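Local coordinates for protein cytochrome c (Chlorobaculum tepidum, PDB 3A9F) that probably carries electrons through its single covalently bound heme c, as the electron carrier domain of the reaction-centre cytochrome cz subunit in a green photosynthetic bacterium, at residues A[51-61]-A[84-92]. Sequence-based numbering, arbitrary orientation.
With HEC (heme c), chain C.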
loop_
_atom_site.group_PDB
_atom_site.type_symbol
_atom_site.label_atom_id
_atom_site.label_comp_id
_atom_site.label_asym_id
_atom_site.label_seq_id
_atom_site.Cartn_x
_atom_site.Cartn_y
_atom_site.Cartn_z
ATOM N N PHE A 51 0.498 -9.088 -5.887
ATOM C CA PHE A 51 -0.098 -8.281 -4.839
ATOM C C PHE A 51 -1.597 -8.538 -4.719
ATOM O O PHE A 51 -2.116 -8.740 -3.615
ATOM C CB PHE A 51 0.151 -6.791 -5.059
ATOM C CG PHE A 51 -0.565 -5.942 -4.063
ATOM C CD1 PHE A 51 -0.060 -5.786 -2.779
ATOM C CD2 PHE A 51 -1.805 -5.383 -4.373
ATOM C CE1 PHE A 51 -0.749 -5.023 -1.833
ATOM C CE2 PHE A 51 -2.494 -4.618 -3.434
ATOM C CZ PHE A 51 -1.967 -4.447 -2.164
ATOM N N ARG A 52 -2.288 -8.509 -5.855
ATOM C CA ARG A 52 -3.747 -8.669 -5.854
ATOM C C ARG A 52 -4.165 -10.034 -5.336
ATOM O O ARG A 52 -5.072 -10.132 -4.514
ATOM C CB ARG A 52 -4.323 -8.393 -7.243
ATOM C CG ARG A 52 -4.289 -6.928 -7.638
ATOM C CD ARG A 52 -4.968 -6.684 -8.971
ATOM N NE ARG A 52 -4.889 -5.273 -9.340
ATOM C CZ ARG A 52 -4.045 -4.770 -10.237
ATOM N NH1 ARG A 52 -3.210 -5.563 -10.906
ATOM N NH2 ARG A 52 -4.048 -3.466 -10.484
ATOM N N THR A 53 -3.511 -11.090 -5.812
ATOM C CA THR A 53 -3.929 -12.454 -5.466
ATOM C C THR A 53 -3.485 -12.871 -4.064
ATOM O O THR A 53 -4.250 -13.480 -3.318
ATOM C CB THR A 53 -3.446 -13.494 -6.502
ATOM O OG1 THR A 53 -2.021 -13.547 -6.496
ATOM C CG2 THR A 53 -3.931 -13.136 -7.899
ATOM N N LYS A 54 -2.261 -12.515 -3.689
ATOM C CA LYS A 54 -1.681 -12.990 -2.440
ATOM C C LYS A 54 -2.022 -12.117 -1.235
ATOM O O LYS A 54 -2.107 -12.615 -0.115
ATOM C CB LYS A 54 -0.163 -13.141 -2.597
ATOM C CG LYS A 54 0.577 -13.701 -1.394
ATOM C CD LYS A 54 2.010 -14.070 -1.779
ATOM C CE LYS A 54 2.807 -14.553 -0.585
ATOM N NZ LYS A 54 4.212 -14.873 -0.994
ATOM N N TYR A 55 -2.178 -10.813 -1.456
ATOM C CA TYR A 55 -2.345 -9.881 -0.345
ATOM C C TYR A 55 -3.689 -9.179 -0.338
ATOM O O TYR A 55 -4.373 -9.196 0.677
ATOM C CB TYR A 55 -1.178 -8.883 -0.290
ATOM C CG TYR A 55 0.155 -9.574 -0.103
ATOM C CD1 TYR A 55 0.507 -10.124 1.129
ATOM C CD2 TYR A 55 1.053 -9.698 -1.161
ATOM C CE1 TYR A 55 1.720 -10.788 1.306
ATOM C CE2 TYR A 55 2.273 -10.350 -0.988
ATOM C CZ TYR A 55 2.607 -10.877 0.242
ATOM O OH TYR A 55 3.804 -11.538 0.390
ATOM N N LYS A 56 -4.076 -8.568 -1.451
ATOM C CA LYS A 56 -5.359 -7.867 -1.483
ATOM C C LYS A 56 -6.549 -8.806 -1.313
ATOM O O LYS A 56 -7.433 -8.547 -0.487
ATOM C CB LYS A 56 -5.504 -7.004 -2.734
ATOM C CG LYS A 56 -6.763 -6.154 -2.707
ATOM C CD LYS A 56 -6.747 -5.097 -3.774
ATOM C CE LYS A 56 -8.075 -4.376 -3.774
ATOM N NZ LYS A 56 -8.011 -3.055 -4.422
ATOM N N LYS A 57 -6.564 -9.905 -2.067
ATOM C CA LYS A 57 -7.692 -10.848 -1.997
ATOM C C LYS A 57 -7.821 -11.516 -0.630
ATOM O O LYS A 57 -8.916 -11.925 -0.241
ATOM C CB LYS A 57 -7.589 -11.911 -3.089
ATOM C CG LYS A 57 -7.970 -11.414 -4.472
ATOM C CD LYS A 57 -8.307 -12.584 -5.378
ATOM C CE LYS A 57 -8.219 -12.199 -6.842
ATOM N NZ LYS A 57 -8.419 -13.394 -7.710
ATOM N N THR A 58 -6.712 -11.618 0.095
ATOM C CA THR A 58 -6.671 -12.286 1.389
ATOM C C THR A 58 -6.785 -11.325 2.575
ATOM O O THR A 58 -6.666 -11.749 3.723
ATOM C CB THR A 58 -5.385 -13.117 1.552
ATOM O OG1 THR A 58 -4.259 -12.236 1.599
ATOM C CG2 THR A 58 -5.211 -14.104 0.387
ATOM N N GLY A 59 -6.973 -10.035 2.294
ATOM C CA GLY A 59 -7.101 -9.013 3.337
ATOM C C GLY A 59 -5.827 -8.773 4.131
ATOM O O GLY A 59 -5.867 -8.457 5.332
ATOM N N GLN A 60 -4.690 -8.908 3.454
ATOM C CA GLN A 60 -3.389 -8.761 4.092
ATOM C C GLN A 60 -2.552 -7.646 3.445
ATOM O O GLN A 60 -1.323 -7.743 3.338
ATOM C CB GLN A 60 -2.649 -10.103 4.090
ATOM C CG GLN A 60 -3.334 -11.150 4.976
ATOM C CD GLN A 60 -2.591 -12.464 4.992
ATOM O OE1 GLN A 60 -1.924 -12.793 5.971
ATOM N NE2 GLN A 60 -2.697 -13.222 3.906
ATOM N N VAL A 61 -3.218 -6.562 3.044
ATOM C CA VAL A 61 -2.521 -5.406 2.466
ATOM C C VAL A 61 -1.560 -4.771 3.479
ATOM O O VAL A 61 -0.410 -4.468 3.142
ATOM C CB VAL A 61 -3.542 -4.371 1.939
ATOM C CG1 VAL A 61 -2.839 -3.074 1.555
ATOM C CG2 VAL A 61 -4.353 -4.954 0.764
ATOM N N ILE A 84 -0.875 4.444 2.139
ATOM C CA ILE A 84 -0.630 3.507 1.064
ATOM C C ILE A 84 -1.533 2.293 1.200
ATOM O O ILE A 84 -2.119 1.845 0.215
ATOM C CB ILE A 84 0.867 3.105 1.045
ATOM C CG1 ILE A 84 1.704 4.294 0.573
ATOM C CG2 ILE A 84 1.094 1.852 0.156
ATOM C CD1 ILE A 84 3.206 4.144 0.836
ATOM N N GLY A 85 -1.665 1.769 2.414
ATOM C CA GLY A 85 -2.547 0.617 2.629
ATOM C C GLY A 85 -3.994 0.907 2.266
ATOM O O GLY A 85 -4.663 0.081 1.653
ATOM N N ILE A 86 -4.477 2.082 2.659
ATOM C CA ILE A 86 -5.847 2.456 2.321
ATOM C C ILE A 86 -6.032 2.503 0.805
ATOM O O ILE A 86 -6.983 1.936 0.278
ATOM C CB ILE A 86 -6.218 3.805 2.954
ATOM C CG1 ILE A 86 -6.357 3.651 4.477
ATOM C CG2 ILE A 86 -7.523 4.346 2.328
ATOM C CD1 ILE A 86 -6.307 4.990 5.235
ATOM N N TRP A 87 -5.119 3.159 0.096
ATOM C CA TRP A 87 -5.285 3.280 -1.352
ATOM C C TRP A 87 -5.189 1.909 -2.021
ATOM O O TRP A 87 -6.016 1.574 -2.876
ATOM C CB TRP A 87 -4.270 4.259 -1.973
ATOM C CG TRP A 87 -4.613 4.546 -3.399
ATOM C CD1 TRP A 87 -5.439 5.536 -3.854
ATOM C CD2 TRP A 87 -4.216 3.795 -4.544
ATOM N NE1 TRP A 87 -5.562 5.463 -5.217
ATOM C CE2 TRP A 87 -4.825 4.400 -5.669
ATOM C CE3 TRP A 87 -3.386 2.680 -4.738
ATOM C CZ2 TRP A 87 -4.632 3.927 -6.973
ATOM C CZ3 TRP A 87 -3.195 2.206 -6.032
ATOM C CH2 TRP A 87 -3.821 2.831 -7.134
ATOM N N LEU A 88 -4.187 1.110 -1.652
ATOM C CA LEU A 88 -4.067 -0.208 -2.278
ATOM C C LEU A 88 -5.300 -1.067 -1.981
ATOM O O LEU A 88 -5.809 -1.762 -2.878
ATOM C CB LEU A 88 -2.819 -0.926 -1.803
ATOM C CG LEU A 88 -1.506 -0.340 -2.299
ATOM C CD1 LEU A 88 -0.357 -0.960 -1.494
ATOM C CD2 LEU A 88 -1.332 -0.557 -3.814
ATOM N N HIS A 89 -5.789 -1.010 -0.739
ATOM C CA HIS A 89 -6.942 -1.815 -0.364
ATOM C C HIS A 89 -8.193 -1.403 -1.155
ATOM O O HIS A 89 -8.941 -2.263 -1.645
ATOM C CB HIS A 89 -7.185 -1.720 1.146
ATOM C CG HIS A 89 -8.384 -2.481 1.600
ATOM N ND1 HIS A 89 -9.408 -1.891 2.303
ATOM C CD2 HIS A 89 -8.737 -3.775 1.423
ATOM C CE1 HIS A 89 -10.340 -2.795 2.549
ATOM N NE2 HIS A 89 -9.956 -3.947 2.028
ATOM N N GLU A 90 -8.427 -0.098 -1.291
ATOM C CA GLU A 90 -9.699 0.385 -1.854
ATOM C C GLU A 90 -9.709 0.625 -3.357
ATOM O O GLU A 90 -10.782 0.595 -3.972
ATOM C CB GLU A 90 -10.165 1.641 -1.115
ATOM C CG GLU A 90 -10.375 1.367 0.377
ATOM C CD GLU A 90 -11.239 2.375 1.122
ATOM O OE1 GLU A 90 -11.867 3.254 0.492
ATOM O OE2 GLU A 90 -11.291 2.270 2.366
ATOM N N LYS A 91 -8.532 0.831 -3.954
ATOM C CA LYS A 91 -8.457 1.301 -5.343
ATOM C C LYS A 91 -7.597 0.484 -6.304
ATOM O O LYS A 91 -7.809 0.556 -7.516
ATOM C CB LYS A 91 -7.963 2.751 -5.391
ATOM C CG LYS A 91 -8.817 3.778 -4.660
ATOM C CD LYS A 91 -10.170 3.963 -5.322
ATOM C CE LYS A 91 -10.930 5.059 -4.615
ATOM N NZ LYS A 91 -12.324 5.155 -5.110
ATOM N N PHE A 92 -6.631 -0.272 -5.800
ATOM C CA PHE A 92 -5.667 -0.917 -6.710
ATOM C C PHE A 92 -6.248 -2.108 -7.477
ATOM O O PHE A 92 -6.941 -2.928 -6.871
ATOM C CB PHE A 92 -4.416 -1.333 -5.951
ATOM C CG PHE A 92 -3.290 -1.808 -6.846
ATOM C CD1 PHE A 92 -2.709 -0.954 -7.782
ATOM C CD2 PHE A 92 -2.793 -3.096 -6.724
ATOM C CE1 PHE A 92 -1.656 -1.389 -8.596
ATOM C CE2 PHE A 92 -1.739 -3.540 -7.536
ATOM C CZ PHE A 92 -1.177 -2.679 -8.462
ATOM O OXT PHE A 92 -6.025 -2.292 -8.691
HETATM FE FE HEC C . 8.386 -4.329 -2.428
HETATM C CHA HEC C . 8.690 -7.647 -3.144
HETATM C CHB HEC C . 4.981 -4.565 -2.878
HETATM C CHC HEC C . 8.067 -1.003 -1.764
HETATM C CHD HEC C . 11.732 -4.119 -1.834
HETATM N NA HEC C . 7.104 -5.807 -2.911
HETATM C C1A HEC C . 7.427 -7.129 -3.160
HETATM C C2A HEC C . 6.218 -7.882 -3.414
HETATM C C3A HEC C . 5.189 -7.019 -3.314
HETATM C C4A HEC C . 5.726 -5.713 -3.030
HETATM C CMA HEC C . 3.682 -7.277 -3.503
HETATM C CAA HEC C . 6.175 -9.393 -3.699
HETATM C CBA HEC C . 6.092 -10.147 -2.374
HETATM C CGA HEC C . 5.874 -11.619 -2.586
HETATM O O1A HEC C . 6.432 -12.194 -3.546
HETATM O O2A HEC C . 5.137 -12.216 -1.782
HETATM N NB HEC C . 6.831 -3.006 -2.400
HETATM C C1B HEC C . 5.493 -3.335 -2.538
HETATM C C2B HEC C . 4.701 -2.172 -2.218
HETATM C C3B HEC C . 5.560 -1.191 -1.896
HETATM C C4B HEC C . 6.901 -1.689 -2.004
HETATM C CMB HEC C . 3.157 -2.192 -2.230
HETATM C CAB HEC C . 5.319 0.237 -1.396
HETATM C CBB HEC C . 4.712 0.156 0.030
HETATM N NC HEC C . 9.669 -2.842 -1.913
HETATM C C1C HEC C . 9.338 -1.519 -1.717
HETATM C C2C HEC C . 10.538 -0.778 -1.441
HETATM C C3C HEC C . 11.577 -1.644 -1.495
HETATM C C4C HEC C . 11.031 -2.951 -1.749
HETATM C CMC HEC C . 10.573 0.743 -1.263
HETATM C CAC HEC C . 13.091 -1.399 -1.306
HETATM C CBC HEC C . 13.446 -0.699 0.030
HETATM N ND HEC C . 9.944 -5.667 -2.483
HETATM C C1D HEC C . 11.256 -5.363 -2.155
HETATM C C2D HEC C . 12.066 -6.553 -2.232
HETATM C C3D HEC C . 11.135 -7.631 -2.640
HETATM C C4D HEC C . 9.842 -7.019 -2.773
HETATM C CMD HEC C . 13.552 -6.608 -1.927
HETATM C CAD HEC C . 11.507 -9.097 -2.864
HETATM C CBD HEC C . 11.582 -9.844 -1.537
HETATM C CGD HEC C . 10.196 -10.019 -0.995
HETATM O O1D HEC C . 9.371 -10.712 -1.640
HETATM O O2D HEC C . 9.915 -9.428 0.076
HETATM O O HOH W 1 -7.769 -5.425 -7.617
HETATM O O HOH W 2 -10.654 -2.396 -5.063
#
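Arg52 grips the C-terminal carboxylate of Phe92 side-on, NE and NH2 both donating to OXT. The hydrogen bond from Arg52 NH2 to Phe92 OXT, part of a salt bridge, is the straighter of the two, 2.9 Å at 159°, and OXT lies in the guanidinium plane. That same guanidinium lies flat on the Phe92 ring, planes 11° apart, with Arg52 NH2 over the ring centre in a cation-pi stack. Replacing Arg52 by a leucine would probably leave OXT without its two donors, the carboxylate with Lys56 as its remaining cationic partner here, and the Phe92 ring freer to turn. Lys56, fully extended with CG anti to the backbone N (chi1 -174°), reaches the end of helix 78-91. There Lys56 NZ donates to Phe92 O at 2.7 Å, on an in-plane lone pair, and to Leu88 O at 3.0 Å; the bond to His89 O is weak. A positively charged ammonium group amid these carbonyls should suit the negative end of the helix dipole. In this all-helical, class I-like cytochrome c domain, the contact ties helix 48-56, whose C-terminal end is finished by a Schellman motif at Gly59, and the turn after it to the C-terminal helix beside the heme. Beneath the polar layer, Phe51 CD2 lies 3.4 Å from Phe92 CD2, the rings set obliquely. Phe51 CZ presses on Leu88 CB (3.6 Å), while Leu88 CD1 and Phe51 CB approach heme methyls CMB and CMA. Farther along, Val61 CG1 rests 3.6 Å from Gly85 O and also touches Leu88 CB.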